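Local coordinates for glutathionyl-hydroquinone reductase PcpF (PDB 4FQU), which catalyses the glutathione-dependent reduction of glutathionyl-hydroquinones, including chlorinated ones formed during pentachlorophenol degradation, to the corresponding hydroquinones, at residues G2-R10 with Y109-V120. Numbering follows the deposited sequence.
Sequences GLLIDGVWR and YTAADPTYTGRV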
ATOM      1  N   GLY A   2     -14.531  10.519  16.715  1.00 45.70           N
ATOM      2  CA  GLY A   2     -14.496  11.544  17.746  1.00 36.31           C
ATOM      3  C   GLY A   2     -15.200  12.842  17.369  1.00 29.90           C
ATOM      4  O   GLY A   2     -14.916  13.420  16.328  1.00 31.49           O
ATOM      5  N   LEU A   3     -16.124  13.291  18.211  1.00 26.45           N
ATOM      6  CA  LEU A   3     -16.765  14.582  18.033  1.00 26.28           C
ATOM      7  C   LEU A   3     -16.927  15.262  19.378  1.00 27.12           C
ATOM      8  O   LEU A   3     -16.870  14.636  20.436  1.00 25.61           O
ATOM      9  CB  LEU A   3     -18.155  14.437  17.433  1.00 25.32           C
ATOM     10  CG  LEU A   3     -18.345  13.827  16.058  1.00 31.47           C
ATOM     11  CD1 LEU A   3     -19.761  14.004  15.677  1.00 43.28           C
ATOM     12  CD2 LEU A   3     -17.486  14.495  15.043  1.00 41.19           C
ATOM     13  N   LEU A   4     -17.131  16.561  19.354  1.00 22.20           N
ATOM     14  CA  LEU A   4     -17.555  17.202  20.574  1.00 24.91           C
ATOM     15  C   LEU A   4     -19.063  17.243  20.513  1.00 28.14           C
ATOM     16  O   LEU A   4     -19.640  17.733  19.559  1.00 32.30           O
ATOM     17  CB  LEU A   4     -16.942  18.595  20.738  1.00 20.72           C
ATOM     18  CG  LEU A   4     -15.583  18.598  21.436  1.00 20.76           C
ATOM     19  CD1 LEU A   4     -15.106  20.009  21.597  1.00 23.03           C
ATOM     20  CD2 LEU A   4     -15.666  17.952  22.803  1.00 21.11           C
ATOM     21  N   ILE A   5     -19.725  16.712  21.526  1.00 35.64           N
ATOM     22  CA  ILE A   5     -21.182  16.641  21.450  1.00 36.27           C
ATOM     23  C   ILE A   5     -21.891  17.672  22.286  1.00 34.86           C
ATOM     24  O   ILE A   5     -22.805  18.302  21.799  1.00 45.39           O
ATOM     25  CB  ILE A   5     -21.735  15.263  21.757  1.00 40.34           C
ATOM     26  CG1 ILE A   5     -22.773  14.924  20.698  1.00 27.37           C
ATOM     27  CG2 ILE A   5     -22.211  15.205  23.215  1.00 42.62           C
ATOM     28  CD1 ILE A   5     -22.187  14.902  19.336  1.00 28.87           C
ATOM     29  N   ASP A   6     -21.507  17.884  23.527  1.00 27.41           N
ATOM     30  CA  ASP A   6     -22.135  19.017  24.157  1.00 28.89           C
ATOM     31  C   ASP A   6     -21.045  19.564  25.017  1.00 33.06           C
ATOM     32  O   ASP A   6     -21.245  19.868  26.173  1.00 37.81           O
ATOM     33  CB  ASP A   6     -23.398  18.613  24.952  1.00 28.04           C
ATOM     34  CG  ASP A   6     -24.734  18.824  24.166  1.00 34.03           C
ATOM     35  OD1 ASP A   6     -25.564  17.887  24.051  1.00 31.71           O
ATOM     36  OD2 ASP A   6     -24.989  19.941  23.689  1.00 37.45           O
ATOM     37  N   GLY A   7     -19.866  19.692  24.438  1.00 33.12           N
ATOM     38  CA  GLY A   7     -18.698  20.025  25.214  1.00 30.31           C
ATOM     39  C   GLY A   7     -18.125  18.716  25.754  1.00 37.96           C
ATOM     40  O   GLY A   7     -17.186  18.687  26.578  1.00 31.41           O
ATOM     41  N   VAL A   8     -18.689  17.604  25.316  1.00 29.99           N
ATOM     42  CA  VAL A   8     -18.129  16.387  25.816  1.00 28.94           C
ATOM     43  C   VAL A   8     -17.529  15.608  24.701  1.00 29.20           C
ATOM     44  O   VAL A   8     -18.058  15.586  23.612  1.00 29.87           O
ATOM     45  CB  VAL A   8     -19.173  15.581  26.507  1.00 28.11           C
ATOM     46  CG1 VAL A   8     -18.644  14.188  26.836  1.00 21.81           C
ATOM     47  CG2 VAL A   8     -19.555  16.305  27.745  1.00 25.19           C
ATOM     48  N   TRP A   9     -16.421  14.947  24.955  1.00 26.10           N
ATOM     49  CA  TRP A   9     -15.768  14.305  23.847  1.00 28.36           C
ATOM     50  C   TRP A   9     -16.320  12.912  23.661  1.00 32.70           C
ATOM     51  O   TRP A   9     -16.373  12.145  24.602  1.00 36.84           O
ATOM     52  CB  TRP A   9     -14.250  14.297  24.028  1.00 26.18           C
ATOM     53  CG  TRP A   9     -13.552  13.546  22.934  1.00 24.83           C
ATOM     54  CD1 TRP A   9     -13.017  12.298  23.009  1.00 29.72           C
ATOM     55  CD2 TRP A   9     -13.360  13.980  21.602  1.00 23.95           C
ATOM     56  NE1 TRP A   9     -12.492  11.936  21.805  1.00 31.67           N
ATOM     57  CE2 TRP A   9     -12.685  12.961  20.925  1.00 24.23           C
ATOM     58  CE3 TRP A   9     -13.680  15.144  20.915  1.00 26.37           C
ATOM     59  CZ2 TRP A   9     -12.326  13.067  19.625  1.00 22.66           C
ATOM     60  CZ3 TRP A   9     -13.325  15.247  19.627  1.00 23.29           C
ATOM     61  CH2 TRP A   9     -12.661  14.211  18.988  1.00 27.41           C
ATOM     62  N   ARG A  10     -16.723  12.584  22.440  1.00 33.57           N
ATOM     63  CA  ARG A  10     -17.365  11.309  22.171  1.00 33.76           C
ATOM     64  C   ARG A  10     -16.732  10.586  20.986  1.00 37.92           C
ATOM     65  O   ARG A  10     -16.926  10.982  19.846  1.00 39.73           O
ATOM     66  CB  ARG A  10     -18.865  11.520  21.889  1.00 34.55           C
ATOM     67  CG  ARG A  10     -19.662  12.259  22.962  1.00 28.97           C
ATOM     68  CD  ARG A  10     -20.938  11.476  23.423  1.00 46.87           C
ATOM     69  NE  ARG A  10     -20.990  11.315  24.878  1.00 40.98           N
ATOM     70  CZ  ARG A  10     -21.461  12.238  25.735  1.00 62.42           C
ATOM     71  NH1 ARG A  10     -21.970  13.406  25.305  1.00 50.06           N
ATOM     72  NH2 ARG A  10     -21.431  12.003  27.048  1.00 55.24           N
ATOM     73  N   TYR A 109     -11.323  23.988  21.643  1.00 26.07           N
ATOM     74  CA  TYR A 109     -12.677  24.374  21.227  1.00 25.96           C
ATOM     75  C   TYR A 109     -13.557  24.718  22.399  1.00 26.59           C
ATOM     76  O   TYR A 109     -14.362  25.655  22.336  1.00 31.73           O
ATOM     77  CB  TYR A 109     -13.345  23.296  20.388  1.00 20.72           C
ATOM     78  CG  TYR A 109     -12.805  23.240  18.969  1.00 21.85           C
ATOM     79  CD1 TYR A 109     -11.592  22.604  18.662  1.00 21.40           C
ATOM     80  CD2 TYR A 109     -13.499  23.816  17.945  1.00 22.42           C
ATOM     81  CE1 TYR A 109     -11.111  22.544  17.374  1.00 18.72           C
ATOM     82  CE2 TYR A 109     -13.022  23.776  16.655  1.00 25.82           C
ATOM     83  CZ  TYR A 109     -11.843  23.143  16.365  1.00 21.01           C
ATOM     84  OH  TYR A 109     -11.440  23.156  15.053  1.00 17.26           O
ATOM     85  N   THR A 110     -13.357  23.976  23.474  1.00 24.09           N
ATOM     86  CA  THR A 110     -14.250  23.990  24.630  1.00 28.23           C
ATOM     87  C   THR A 110     -13.906  25.095  25.613  1.00 29.00           C
ATOM     88  O   THR A 110     -14.722  25.548  26.422  1.00 25.93           O
ATOM     89  CB  THR A 110     -14.182  22.646  25.341  1.00 25.76           C
ATOM     90  OG1 THR A 110     -15.509  22.229  25.593  1.00 26.98           O
ATOM     91  CG2 THR A 110     -13.351  22.709  26.664  1.00 25.69           C
ATOM     92  N   ALA A 111     -12.668  25.541  25.523  1.00 31.09           N
ATOM     93  CA  ALA A 111     -12.203  26.595  26.405  1.00 33.46           C
ATOM     94  C   ALA A 111     -12.934  27.850  26.050  1.00 23.62           C
ATOM     95  O   ALA A 111     -13.208  28.663  26.894  1.00 21.80           O
ATOM     96  CB  ALA A 111     -10.708  26.793  26.246  1.00 30.80           C
ATOM     97  N   ALA A 112     -13.251  27.956  24.769  1.00 27.06           N
ATOM     98  CA  ALA A 112     -13.936  29.094  24.176  1.00 26.67           C
ATOM     99  C   ALA A 112     -15.469  29.045  24.299  1.00 22.80           C
ATOM    100  O   ALA A 112     -16.086  30.039  24.563  1.00 16.17           O
ATOM    101  CB  ALA A 112     -13.544  29.180  22.703  1.00 29.01           C
ATOM    102  N   ASP A 113     -16.043  27.856  24.114  1.00 30.45           N
ATOM    103  CA  ASP A 113     -17.486  27.608  23.997  1.00 24.79           C
ATOM    104  C   ASP A 113     -17.819  26.235  24.609  1.00 28.04           C
ATOM    105  O   ASP A 113     -17.627  25.191  23.980  1.00 25.23           O
ATOM    106  CB  ASP A 113     -17.835  27.603  22.527  1.00 26.86           C
ATOM    107  CG  ASP A 113     -19.287  27.262  22.246  1.00 38.09           C
ATOM    108  OD1 ASP A 113     -20.013  26.819  23.190  1.00 39.42           O
ATOM    109  OD2 ASP A 113     -19.670  27.434  21.041  1.00 35.20           O
ATOM    110  N   PRO A 114     -18.307  26.234  25.852  1.00 27.63           N
ATOM    111  CA  PRO A 114     -18.310  25.041  26.683  1.00 23.65           C
ATOM    112  C   PRO A 114     -19.263  23.957  26.252  1.00 31.97           C
ATOM    113  O   PRO A 114     -19.109  22.798  26.691  1.00 37.54           O
ATOM    114  CB  PRO A 114     -18.720  25.597  28.029  1.00 23.68           C
ATOM    115  CG  PRO A 114     -18.147  26.914  28.032  1.00 25.06           C
ATOM    116  CD  PRO A 114     -18.552  27.416  26.681  1.00 29.00           C
ATOM    117  N   THR A 115     -20.210  24.293  25.388  1.00 31.17           N
ATOM    118  CA  THR A 115     -21.170  23.292  24.954  1.00 29.82           C
ATOM    119  C   THR A 115     -20.972  22.907  23.499  1.00 29.98           C
ATOM    120  O   THR A 115     -21.745  22.132  22.960  1.00 40.17           O
ATOM    121  CB  THR A 115     -22.592  23.797  25.174  1.00 32.73           C
ATOM    122  OG1 THR A 115     -22.699  25.145  24.677  1.00 42.25           O
ATOM    123  CG2 THR A 115     -22.896  23.775  26.648  1.00 29.86           C
ATOM    124  N   TYR A 116     -19.939  23.460  22.873  1.00 25.63           N
ATOM    125  CA  TYR A 116     -19.646  23.237  21.462  1.00 23.92           C
ATOM    126  C   TYR A 116     -19.996  21.852  20.931  1.00 29.30           C
ATOM    127  O   TYR A 116     -19.574  20.841  21.467  1.00 32.45           O
ATOM    128  CB  TYR A 116     -18.174  23.519  21.188  1.00 20.50           C
ATOM    129  CG  TYR A 116     -17.743  23.245  19.768  1.00 24.05           C
ATOM    130  CD1 TYR A 116     -17.876  24.212  18.766  1.00 25.63           C
ATOM    131  CD2 TYR A 116     -17.188  22.039  19.415  1.00 22.89           C
ATOM    132  CE1 TYR A 116     -17.470  23.971  17.440  1.00 18.15           C
ATOM    133  CE2 TYR A 116     -16.778  21.806  18.091  1.00 27.39           C
ATOM    134  CZ  TYR A 116     -16.925  22.774  17.118  1.00 19.71           C
ATOM    135  OH  TYR A 116     -16.507  22.513  15.836  1.00 21.45           O
ATOM    136  N   THR A 117     -20.763  21.815  19.850  1.00 31.61           N
ATOM    137  CA  THR A 117     -21.008  20.565  19.152  1.00 28.41           C
ATOM    138  C   THR A 117     -20.421  20.629  17.767  1.00 25.55           C
ATOM    139  O   THR A 117     -20.903  21.404  16.949  1.00 34.01           O
ATOM    140  CB  THR A 117     -22.496  20.333  18.941  1.00 30.63           C
ATOM    141  OG1 THR A 117     -23.221  20.664  20.140  1.00 34.04           O
ATOM    142  CG2 THR A 117     -22.724  18.897  18.505  1.00 25.20           C
ATOM    143  N   GLY A 118     -19.408  19.827  17.487  1.00 18.74           N
ATOM    144  CA  GLY A 118     -18.964  19.706  16.118  1.00 21.86           C
ATOM    145  C   GLY A 118     -17.704  18.918  15.978  1.00 21.00           C
ATOM    146  O   GLY A 118     -17.304  18.220  16.912  1.00 20.15           O
ATOM    147  N   ARG A 119     -17.042  18.997  14.832  1.00 23.05           N
ATOM    148  CA  ARG A 119     -15.776  18.272  14.804  1.00 25.94           C
ATOM    149  C   ARG A 119     -14.683  19.106  15.467  1.00 20.41           C
ATOM    150  O   ARG A 119     -14.868  20.288  15.722  1.00 19.87           O
ATOM    151  CB  ARG A 119     -15.410  17.800  13.414  1.00 25.25           C
ATOM    152  CG  ARG A 119     -16.605  17.616  12.528  1.00 31.07           C
ATOM    153  CD  ARG A 119     -16.130  17.239  11.164  1.00 38.28           C
ATOM    154  NE  ARG A 119     -15.240  16.114  11.308  1.00 42.87           N
ATOM    155  CZ  ARG A 119     -14.144  15.942  10.591  1.00 45.52           C
ATOM    156  NH1 ARG A 119     -13.817  16.846   9.650  1.00 26.96           N
ATOM    157  NH2 ARG A 119     -13.396  14.854  10.833  1.00 36.04           N
ATOM    158  N   VAL A 120     -13.579  18.467  15.825  1.00 20.35           N
ATOM    159  CA  VAL A 120     -12.493  19.149  16.539  1.00 23.21           C
ATOM    160  C   VAL A 120     -11.247  18.960  15.707  1.00 22.02           C
ATOM    161  O   VAL A 120     -10.544  17.941  15.896  1.00 20.99           O
ATOM    162  CB  VAL A 120     -12.206  18.570  17.983  1.00 22.33           C
ATOM    163  CG1 VAL A 120     -11.048  19.292  18.597  1.00 20.64           C
ATOM    164  CG2 VAL A 120     -13.401  18.715  18.912  1.00 20.12           C
TER
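CD2 of L3 crosses the R119 side chain at an angle, 4.1 Å from its CG. L4 and G118 then form a single antiparallel hydrogen-bonded bridge: L4 N reaches G118 O at 3.0 Å with an N-H...O angle of 163°, whereas the return bond, G118 N to L4 O, is more bent. With its CG anti to the carbonyl carbon (chi1 -88°), L4 meets CG2 of V120, 3.3 Å from its own CG, and CD2 of the Y116 ring, 3.6 Å from its CD1. At I5 the carbonyl O accepts OG1 of T117 at 2.9 Å, the hydroxyl standing 40° out of the carbonyl plane. A valine in place of T117 would probably leave this I5 oxygen without its side-chain donor. G7 N donates to Y116 O at 3.2 Å, again from above the carbonyl plane. W9 turns its ring edge to V120, CZ3 lying 3.5 Å from CG2. R119 and V120 probably help to bind glutathione. The two-stranded hairpin 3-4/9-10 packs on the link leaving helix 106-112, whose Y106 stacks on W9 and touches L4 and V120, while Y109 reaches strand 124-127 through I124.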